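Local coordinates for protein glutathione S-transferase enzyme with thioredoxin-like domain (Xenorhabdus nematophila, PDB 4L8E) that binds glutathione and, as a member of the glutathione S-transferase family, probably transfers it to electrophilic substrates, at residues P68-I73 and N77-I82; A81-Q86 and G91-I96. One frame throughout, in Å; residues are numbered along the deposited sequence.

Interaction 1: P68-I73 and N77-I82. With GSH (glutathione), chain C.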
loop_
_atom_site.group_PDB
_atom_site.type_symbol
_atom_site.label_atom_id
_atom_site.label_comp_id
_atom_site.label_asym_id
_atom_site.label_seq_id
_atom_site.Cartn_x
_atom_site.Cartn_y
_atom_site.Cartn_z
ATOM N N PRO A 68 5.083 5.648 -24.067
ATOM C CA PRO A 68 3.627 5.420 -24.153
ATOM C C PRO A 68 3.230 3.950 -24.054
ATOM O O PRO A 68 2.207 3.614 -23.449
ATOM C CB PRO A 68 3.268 5.980 -25.536
ATOM C CG PRO A 68 4.304 6.969 -25.821
ATOM C CD PRO A 68 5.573 6.478 -25.179
ATOM N N GLU A 69 4.046 3.064 -24.616
ATOM C CA GLU A 69 3.726 1.629 -24.597
ATOM C C GLU A 69 3.753 1.068 -23.173
ATOM O O GLU A 69 2.932 0.221 -22.791
ATOM C CB GLU A 69 4.689 0.833 -25.485
ATOM C CG GLU A 69 5.110 1.531 -26.759
ATOM C CD GLU A 69 6.320 2.428 -26.550
ATOM O OE1 GLU A 69 7.450 1.903 -26.441
ATOM O OE2 GLU A 69 6.139 3.659 -26.484
ATOM N N PHE A 70 4.679 1.566 -22.361
ATOM C CA PHE A 70 4.726 1.179 -20.973
ATOM C C PHE A 70 3.589 1.805 -20.147
ATOM O O PHE A 70 2.960 1.131 -19.332
ATOM C CB PHE A 70 6.066 1.517 -20.336
ATOM C CG PHE A 70 6.161 1.045 -18.915
ATOM C CD1 PHE A 70 6.248 -0.315 -18.630
ATOM C CD2 PHE A 70 6.137 1.940 -17.862
ATOM C CE1 PHE A 70 6.309 -0.759 -17.315
ATOM C CE2 PHE A 70 6.219 1.498 -16.557
ATOM C CZ PHE A 70 6.300 0.153 -16.281
ATOM N N LEU A 71 3.333 3.094 -20.353
ATOM C CA LEU A 71 2.253 3.772 -19.637
ATOM C C LEU A 71 0.893 3.115 -19.904
ATOM O O LEU A 71 -0.007 3.169 -19.062
ATOM C CB LEU A 71 2.217 5.252 -20.023
ATOM C CG LEU A 71 3.410 6.083 -19.560
ATOM C CD1 LEU A 71 3.349 7.498 -20.143
ATOM C CD2 LEU A 71 3.474 6.097 -18.039
ATOM N N ALA A 72 0.728 2.493 -21.074
ATOM C CA ALA A 72 -0.505 1.765 -21.363
ATOM C C ALA A 72 -0.781 0.611 -20.396
ATOM O O ALA A 72 -1.935 0.306 -20.117
ATOM C CB ALA A 72 -0.484 1.255 -22.801
ATOM N N ILE A 73 0.306 -0.007 -19.931
ATOM C CA ILE A 73 0.305 -1.125 -18.994
ATOM C C ILE A 73 0.360 -0.658 -17.529
ATOM O O ILE A 73 -0.232 -1.277 -16.641
ATOM C CB ILE A 73 1.528 -2.034 -19.310
ATOM C CG1 ILE A 73 1.372 -2.669 -20.694
ATOM C CG2 ILE A 73 1.721 -3.103 -18.270
ATOM C CD1 ILE A 73 2.633 -3.298 -21.242
ATOM N N ASN A 77 3.748 4.955 -14.172
ATOM C CA ASN A 77 5.151 5.118 -14.583
ATOM C C ASN A 77 6.192 4.416 -13.711
ATOM O O ASN A 77 7.355 4.834 -13.636
ATOM C CB ASN A 77 5.540 6.591 -14.909
ATOM C CG ASN A 77 5.731 7.492 -13.688
ATOM O OD1 ASN A 77 6.725 7.401 -12.926
ATOM N ND2 ASN A 77 4.872 8.457 -13.587
ATOM N N LYS A 78 5.779 3.314 -13.077
ATOM C CA LYS A 78 6.679 2.554 -12.221
ATOM C C LYS A 78 6.646 1.071 -12.493
ATOM O O LYS A 78 5.627 0.513 -12.886
ATOM C CB LYS A 78 6.389 2.812 -10.738
ATOM C CG LYS A 78 6.576 4.255 -10.329
ATOM C CD LYS A 78 6.361 4.487 -8.861
ATOM C CE LYS A 78 6.260 5.958 -8.567
ATOM N NZ LYS A 78 7.594 6.564 -8.524
ATOM N N ILE A 79 7.797 0.430 -12.308
ATOM C CA ILE A 79 7.874 -1.017 -12.313
ATOM C C ILE A 79 7.707 -1.475 -10.850
ATOM O O ILE A 79 7.964 -0.710 -9.927
ATOM C CB ILE A 79 9.202 -1.524 -12.920
ATOM C CG1 ILE A 79 10.420 -1.108 -12.090
ATOM C CG2 ILE A 79 9.339 -1.067 -14.379
ATOM C CD1 ILE A 79 10.778 -2.052 -10.933
ATOM N N PRO A 80 7.313 -2.743 -10.630
ATOM C CA PRO A 80 6.990 -3.767 -11.636
ATOM C C PRO A 80 5.595 -3.624 -12.201
ATOM O O PRO A 80 4.741 -2.947 -11.615
ATOM C CB PRO A 80 7.075 -5.061 -10.842
ATOM C CG PRO A 80 6.663 -4.652 -9.456
ATOM C CD PRO A 80 7.282 -3.292 -9.264
ATOM N N ALA A 81 5.397 -4.243 -13.360
ATOM C CA ALA A 81 4.087 -4.444 -13.929
ATOM C C ALA A 81 4.162 -5.782 -14.610
ATOM O O ALA A 81 5.262 -6.224 -14.959
ATOM C CB ALA A 81 3.755 -3.333 -14.946
ATOM N N ILE A 82 3.022 -6.453 -14.733
ATOM C CA ILE A 82 2.951 -7.679 -15.524
ATOM C C ILE A 82 1.827 -7.616 -16.521
ATOM O O ILE A 82 0.890 -6.831 -16.395
ATOM C CB ILE A 82 2.772 -8.977 -14.689
ATOM C CG1 ILE A 82 1.426 -8.992 -13.975
ATOM C CG2 ILE A 82 3.933 -9.181 -13.745
ATOM C CD1 ILE A 82 1.039 -10.384 -13.427
HETATM N N1 GSH C . 4.141 1.163 -4.882
HETATM C CA1 GSH C . 4.891 0.690 -6.041
HETATM C C1 GSH C . 4.934 -0.815 -6.037
HETATM O O11 GSH C . 5.007 -1.460 -7.133
HETATM O O12 GSH C . 4.865 -1.467 -4.937
HETATM C CB1 GSH C . 6.278 1.270 -6.036
HETATM C CG1 GSH C . 7.058 0.940 -7.297
HETATM C CD1 GSH C . 8.321 1.766 -7.403
HETATM O OE1 GSH C . 8.643 2.613 -6.584
HETATM N N2 GSH C . 9.116 1.529 -8.562
HETATM C CA2 GSH C . 10.326 2.216 -8.819
HETATM C C2 GSH C . 10.184 2.875 -10.168
HETATM O O2 GSH C . 9.732 2.306 -11.186
HETATM C CB2 GSH C . 11.513 1.313 -8.880
HETATM S SG2 GSH C . 11.677 0.383 -7.380
HETATM N N3 GSH C . 10.566 4.245 -10.251
HETATM C CA3 GSH C . 10.454 4.909 -11.533
HETATM C C3 GSH C . 10.096 6.340 -11.347
HETATM O O31 GSH C . 10.194 7.092 -12.346
HETATM O O32 GSH C . 9.697 6.765 -10.220
#
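F70 reaches from helix 68-73 to the turn that carries glutathione, its ring presenting an edge to the backbone of N77 and K78. CG sits anti to the backbone N (chi1 -176°), which aims the ring at the other segment; F70 CZ ends 3.5 Å from K78 O, close to the ring plane. F70 CZ also meets I79 CG2 at 3.8 Å, the two side chains crossing obliquely. Next along the helix, L71 lies alongside N77, with L71 CD2 3.8 Å from N77 CB; further on, I73 CG2 packs 3.9 Å from A81 CB, where strand 81-84 begins. This is the thioredoxin-like N-terminal domain of the glutathione S-transferase fold, with the cis peptide bond between I79 and P80 marking the family's cis-proline turn. Here the turn offers its backbone to the tripeptide: I79 N donates to GSH O2 at 2.9 Å, and GSH N2 donates back to I79 O at 2.9 Å, so the cysteinyl part of the ligand is held as if it were a short antiparallel strand. K78 points away from the helix and runs along the ligand, bent at its last torsion (chi4 -80°) to bring NZ within 2.7 Å of GSH O32 on the glycyl carboxylate. Q65, E98 and S99 also hydrogen-bond to the glutathione, while R166 of the second subunit packs on K78.

Interaction 2: A81-Q86 and G91-I96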
loop_
_atom_site.group_PDB
_atom_site.type_symbol
_atom_site.label_atom_id
_atom_site.label_comp_id
_atom_site.label_asym_id
_atom_site.label_seq_id
_atom_site.Cartn_x
_atom_site.Cartn_y
_atom_site.Cartn_z
ATOM N N ALA A 81 5.397 -4.243 -13.360
ATOM C CA ALA A 81 4.087 -4.444 -13.929
ATOM C C ALA A 81 4.162 -5.782 -14.610
ATOM O O ALA A 81 5.262 -6.224 -14.959
ATOM C CB ALA A 81 3.755 -3.333 -14.946
ATOM N N ILE A 82 3.022 -6.453 -14.733
ATOM C CA ILE A 82 2.951 -7.679 -15.524
ATOM C C ILE A 82 1.827 -7.616 -16.521
ATOM O O ILE A 82 0.890 -6.831 -16.395
ATOM C CB ILE A 82 2.772 -8.977 -14.689
ATOM C CG1 ILE A 82 1.426 -8.992 -13.975
ATOM C CG2 ILE A 82 3.933 -9.181 -13.745
ATOM C CD1 ILE A 82 1.039 -10.384 -13.427
ATOM N N VAL A 83 1.964 -8.427 -17.558
ATOM C CA VAL A 83 0.867 -8.767 -18.435
ATOM C C VAL A 83 0.739 -10.292 -18.412
ATOM O O VAL A 83 1.699 -11.038 -18.659
ATOM C CB VAL A 83 1.096 -8.243 -19.848
ATOM C CG1 VAL A 83 -0.049 -8.666 -20.775
ATOM C CG2 VAL A 83 1.252 -6.730 -19.795
ATOM N N ASP A 84 -0.449 -10.758 -18.037
ATOM C CA ASP A 84 -0.766 -12.169 -18.054
ATOM C C ASP A 84 -1.572 -12.441 -19.309
ATOM O O ASP A 84 -2.748 -12.031 -19.423
ATOM C CB ASP A 84 -1.598 -12.533 -16.818
ATOM C CG ASP A 84 -1.939 -14.013 -16.734
ATOM O OD1 ASP A 84 -1.545 -14.805 -17.623
ATOM O OD2 ASP A 84 -2.606 -14.395 -15.749
ATOM N N HIS A 85 -0.938 -13.113 -20.257
ATOM C CA HIS A 85 -1.579 -13.471 -21.504
ATOM C C HIS A 85 -2.445 -14.723 -21.444
ATOM O O HIS A 85 -3.092 -15.059 -22.421
ATOM C CB HIS A 85 -0.535 -13.650 -22.612
ATOM C CG HIS A 85 0.205 -12.396 -22.926
ATOM N ND1 HIS A 85 -0.298 -11.434 -23.769
ATOM C CD2 HIS A 85 1.393 -11.927 -22.477
ATOM C CE1 HIS A 85 0.547 -10.419 -23.825
ATOM N NE2 HIS A 85 1.579 -10.694 -23.049
ATOM N N GLN A 86 -2.442 -15.419 -20.316
ATOM C CA GLN A 86 -3.269 -16.607 -20.152
ATOM C C GLN A 86 -4.049 -16.518 -18.849
ATOM O O GLN A 86 -3.839 -17.313 -17.924
ATOM C CB GLN A 86 -2.403 -17.855 -20.164
ATOM C CG GLN A 86 -1.726 -18.106 -21.498
ATOM C CD GLN A 86 -0.830 -19.321 -21.458
ATOM O OE1 GLN A 86 -0.126 -19.556 -20.471
ATOM N NE2 GLN A 86 -0.856 -20.108 -22.524
ATOM N N GLY A 91 -9.563 -15.141 -22.732
ATOM C CA GLY A 91 -9.924 -13.798 -23.148
ATOM C C GLY A 91 -8.738 -12.864 -23.147
ATOM O O GLY A 91 -7.609 -13.327 -23.207
ATOM N N GLU A 92 -9.001 -11.562 -23.082
ATOM C CA GLU A 92 -7.968 -10.545 -23.248
ATOM C C GLU A 92 -6.913 -10.641 -22.156
ATOM O O GLU A 92 -7.207 -11.016 -21.014
ATOM C CB GLU A 92 -8.565 -9.130 -23.191
ATOM C CG GLU A 92 -9.706 -8.830 -24.165
ATOM C CD GLU A 92 -9.301 -8.892 -25.627
ATOM O OE1 GLU A 92 -8.245 -8.340 -26.013
ATOM O OE2 GLU A 92 -10.059 -9.508 -26.398
ATOM N N ALA A 93 -5.682 -10.268 -22.488
ATOM C CA ALA A 93 -4.626 -10.208 -21.485
ATOM C C ALA A 93 -4.975 -9.236 -20.363
ATOM O O ALA A 93 -5.686 -8.240 -20.570
ATOM C CB ALA A 93 -3.318 -9.793 -22.111
ATOM N N ILE A 94 -4.504 -9.558 -19.165
ATOM C CA ILE A 94 -4.699 -8.723 -17.997
ATOM C C ILE A 94 -3.385 -8.078 -17.634
ATOM O O ILE A 94 -2.377 -8.767 -17.422
ATOM C CB ILE A 94 -5.187 -9.549 -16.788
ATOM C CG1 ILE A 94 -6.591 -10.102 -17.044
ATOM C CG2 ILE A 94 -5.136 -8.713 -15.530
ATOM C CD1 ILE A 94 -7.134 -10.999 -15.900
ATOM N N SER A 95 -3.378 -6.747 -17.571
ATOM C CA SER A 95 -2.183 -6.021 -17.168
ATOM C C SER A 95 -2.369 -5.498 -15.759
ATOM O O SER A 95 -3.470 -5.054 -15.374
ATOM C CB SER A 95 -1.867 -4.864 -18.117
ATOM O OG SER A 95 -2.864 -3.874 -18.079
ATOM N N ILE A 96 -1.289 -5.545 -14.999
ATOM C CA ILE A 96 -1.328 -5.122 -13.586
ATOM C C ILE A 96 -0.078 -4.368 -13.192
ATOM O O ILE A 96 1.040 -4.839 -13.435
ATOM C CB ILE A 96 -1.446 -6.320 -12.642
ATOM C CG1 ILE A 96 -2.431 -7.364 -13.174
ATOM C CG2 ILE A 96 -1.813 -5.863 -11.217
ATOM C CD1 ILE A 96 -2.442 -8.665 -12.320
HETATM O O HOH W 1 -6.110 -15.773 -23.071
HETATM O O HOH W 2 -4.782 -13.299 -23.603
#
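I82 and I96 stand side by side on one face of a beta hairpin, strands 81-84 and 94-97, the antiparallel pair at one side of the four-stranded sheet in the thioredoxin-like domain. The short strand axes run at 170° to each other. Four backbone hydrogen bonds join them in two reciprocal pairs, I82 with I96 and D84 with I94; the straightest is D84 N to I94 O, 2.8 Å with 171° at the hydrogen. Between these pairs V83 faces S95 as a non-hydrogen-bonded pair, and their CA-H groups point across the strands, V83 CA to I94 O and S95 CA to I82 O, the latter at 3.3 Å.

On the face of I82, D84, I94 and I96, I82 CD1 meets I96 CD1 at 4.0 Å, and helix 99-110 packs there through I102. On the face of V83 and S95, V83 CG1, anti to the backbone N (chi1 178°), lies 3.7 Å from A93 CB and over one face of the H85 ring, toward its rim. S95 CB lies beside V83 CG2.

Polar links gather near the turn. Two waters lie within hydrogen-bonding distance of both H85 O and G91 O. D84 OD2 reaches helix 99-110, in a salt bridge with K109 and a hydrogen bond with Y105, whereas D84 OD1 makes an Asx turn, accepting Q86 N at 2.9 Å from above the carboxylate plane.

Overall arrangement
Interactions 1 and 2 share A81 and I82, and their centres lie 12 Å apart. Strand 81-84 carries the chain from the glutathione-binding turn into the hairpin, so the two contacts follow one another along it. I73 ties them directly: its CG2 lies 4.0 Å from V83 CG2, so helix 68-73 packs against the hairpin as well as the turn. Helix 99-110 lies against P80 of interaction 1 and I96 of interaction 2. Only interaction 1 reaches the ligand; the A81 side chain, shared by both contacts, is about 8 Å from a bound glutathione. Both contacts also touch the second subunit, through K78 and through E92, I94 and I96.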